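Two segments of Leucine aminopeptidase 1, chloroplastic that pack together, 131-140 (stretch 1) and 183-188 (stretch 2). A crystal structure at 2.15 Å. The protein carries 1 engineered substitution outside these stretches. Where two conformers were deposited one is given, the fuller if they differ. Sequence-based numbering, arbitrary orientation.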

# COMPACT_ATOMS: atom_id res chain seq x y z
N ALA A 131 -23.16 9.73 -37.01
CA ALA A 131 -23.84 8.95 -38.02
C ALA A 131 -23.20 9.28 -39.39
O ALA A 131 -23.06 8.42 -40.24
CB ALA A 131 -25.32 9.29 -38.03
N ALA A 132 -22.68 10.49 -39.56
CA ALA A 132 -22.02 10.84 -40.82
C ALA A 132 -20.71 10.07 -40.98
O ALA A 132 -20.35 9.57 -42.07
CB ALA A 132 -21.76 12.34 -40.88
N LYS A 133 -19.99 9.98 -39.88
CA LYS A 133 -18.72 9.29 -39.87
C LYS A 133 -18.98 7.83 -40.18
O LYS A 133 -18.28 7.25 -40.98
CB LYS A 133 -18.08 9.46 -38.50
CG LYS A 133 -16.69 8.87 -38.40
CD LYS A 133 -16.02 9.25 -37.08
CE LYS A 133 -14.68 8.58 -36.84
NZ LYS A 133 -14.71 7.09 -36.98
N SER A 134 -20.00 7.25 -39.57
CA SER A 134 -20.22 5.82 -39.72
C SER A 134 -20.82 5.44 -41.08
O SER A 134 -20.81 4.27 -41.44
CB SER A 134 -21.11 5.27 -38.60
OG SER A 134 -22.44 5.71 -38.80
N SER A 135 -21.23 6.42 -41.88
CA SER A 135 -21.68 6.14 -43.25
C SER A 135 -20.89 6.90 -44.31
O SER A 135 -21.31 6.99 -45.47
CB SER A 135 -23.16 6.48 -43.38
OG SER A 135 -23.33 7.88 -43.20
N GLN A 136 -19.76 7.49 -43.92
CA GLN A 136 -18.92 8.24 -44.84
C GLN A 136 -19.68 9.33 -45.56
O GLN A 136 -19.40 9.66 -46.70
CB GLN A 136 -18.21 7.32 -45.83
CG GLN A 136 -17.19 6.46 -45.09
CD GLN A 136 -16.21 5.72 -45.98
OE1 GLN A 136 -15.08 6.18 -46.18
NE2 GLN A 136 -16.53 4.49 -46.28
N ALA A 137 -20.62 9.95 -44.86
CA ALA A 137 -21.39 11.01 -45.47
C ALA A 137 -20.54 12.27 -45.74
O ALA A 137 -19.66 12.62 -44.95
CB ALA A 137 -22.59 11.34 -44.60
N ARG A 138 -20.83 12.95 -46.86
CA ARG A 138 -20.19 14.20 -47.25
C ARG A 138 -21.11 15.39 -47.00
O ARG A 138 -20.66 16.46 -46.57
CB ARG A 138 -19.75 14.19 -48.73
CG ARG A 138 -18.90 13.01 -49.18
N ASN A 139 -22.38 15.24 -47.37
CA ASN A 139 -23.34 16.34 -47.30
C ASN A 139 -24.51 15.93 -46.44
O ASN A 139 -25.20 14.96 -46.74
CB ASN A 139 -23.85 16.70 -48.69
CG ASN A 139 -22.72 16.91 -49.68
OD1 ASN A 139 -22.60 16.16 -50.64
ND2 ASN A 139 -21.88 17.91 -49.43
N ILE A 140 -24.63 16.57 -45.29
CA ILE A 140 -25.68 16.19 -44.37
C ILE A 140 -26.59 17.35 -44.05
O ILE A 140 -26.25 18.51 -44.30
CB ILE A 140 -25.12 15.59 -43.09
CG1 ILE A 140 -24.49 16.66 -42.20
CG2 ILE A 140 -24.12 14.50 -43.42
CD1 ILE A 140 -24.07 16.12 -40.85
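Stretch 2 (183-188) STLESL

Stretch 2 runs alongside the end of stretch 1 in the same direction. S183 to E186 form an irregular approach, with L185 near a polyproline-like conformation (phi/psi -71/122), and the chain then extends into a strand at S187 and L188. This strand pairs in parallel with N139 and I140, the CA atoms of N139 and S187 lying 4.9 Å apart and those of I140 and L188 5.0 Å apart.

Backbone hydrogen bonds set this register. The carbonyl of R138 accepts two of them, from E186 N to R138 O at 2.8 Å and from S187 N to R138 O at 3.0 Å, so a single oxygen holds both the last loop residue, E186, and the first strand residue, S187. Two residues on in stretch 1, I140 N donates to S187 O at 3.1 Å, almost perfectly straight at 178°, so S187 is held through both its N and its O. CA-H...O contacts supplement them: R138 CA lies 3.3 Å from T184 O, and L188 CA lies 3.4 Å from I140 O.

Side-chain polar groups extend the pairing. T184 points its CA-to-CB bond toward stretch 1, and its p rotamer lets OG1 donate to A137 O at 2.8 Å; a short hydroxyl side chain thus satisfies a carbonyl ahead of the strand. N139 and S187 share one face of the sheet, where the amide ND2 of N139 reaches the OG of S187 at 2.9 Å. A water joins the same hydroxyl, 2.7 Å from S187 OG, to the backbone, donating to I140 O at 2.8 Å.

The other face carries I140 and L188, both buried, as suits branched aliphatic side chains; I140 CG1 meets L188 CD1 at 3.9 Å. L185, whose side-chain end comes nearer to stretch 1, places CD1 3.8 Å from I140 CG2 and 4.4 Å from A132 CB, so its methyl links the strand to the helix. The small A132 points toward stretch 2 there.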

# COMPACT_ATOMS: atom_id res chain seq x y z
N SER A 183 -11.69 12.84 -42.31
CA SER A 183 -13.13 13.07 -42.27
C SER A 183 -13.72 13.33 -43.66
O SER A 183 -13.22 14.13 -44.46
CB SER A 183 -13.47 14.24 -41.33
OG SER A 183 -14.87 14.52 -41.34
N THR A 184 -14.85 12.67 -43.92
CA THR A 184 -15.54 12.84 -45.19
C THR A 184 -16.48 14.05 -45.18
O THR A 184 -17.03 14.42 -46.23
CB THR A 184 -16.36 11.57 -45.52
OG1 THR A 184 -17.28 11.28 -44.45
CG2 THR A 184 -15.41 10.39 -45.72
N LEU A 185 -16.81 14.55 -43.99
CA LEU A 185 -17.90 15.53 -43.88
C LEU A 185 -17.51 16.90 -44.46
O LEU A 185 -16.48 17.46 -44.12
CB LEU A 185 -18.31 15.71 -42.42
CG LEU A 185 -19.51 16.61 -42.23
CD1 LEU A 185 -20.70 16.08 -43.01
CD2 LEU A 185 -19.85 16.68 -40.76
N GLU A 186 -18.28 17.37 -45.43
CA GLU A 186 -17.91 18.59 -46.15
C GLU A 186 -18.92 19.70 -45.92
O GLU A 186 -18.58 20.87 -46.02
CB GLU A 186 -17.80 18.31 -47.64
CG GLU A 186 -16.55 17.54 -48.02
CD GLU A 186 -16.51 17.16 -49.50
OE1 GLU A 186 -17.37 17.61 -50.30
OE2 GLU A 186 -15.60 16.38 -49.85
N SER A 187 -20.19 19.34 -45.77
CA SER A 187 -21.20 20.38 -45.60
C SER A 187 -22.30 19.96 -44.64
O SER A 187 -22.66 18.80 -44.54
CB SER A 187 -21.78 20.80 -46.96
OG SER A 187 -22.68 19.86 -47.49
N LEU A 188 -22.89 20.96 -43.99
CA LEU A 188 -24.05 20.78 -43.13
C LEU A 188 -25.06 21.84 -43.52
O LEU A 188 -24.77 23.04 -43.45
CB LEU A 188 -23.65 20.96 -41.67
CG LEU A 188 -24.79 21.21 -40.67
CD1 LEU A 188 -25.68 20.00 -40.48
CD2 LEU A 188 -24.22 21.63 -39.33
O HOH W 1 -25.24 19.54 -46.72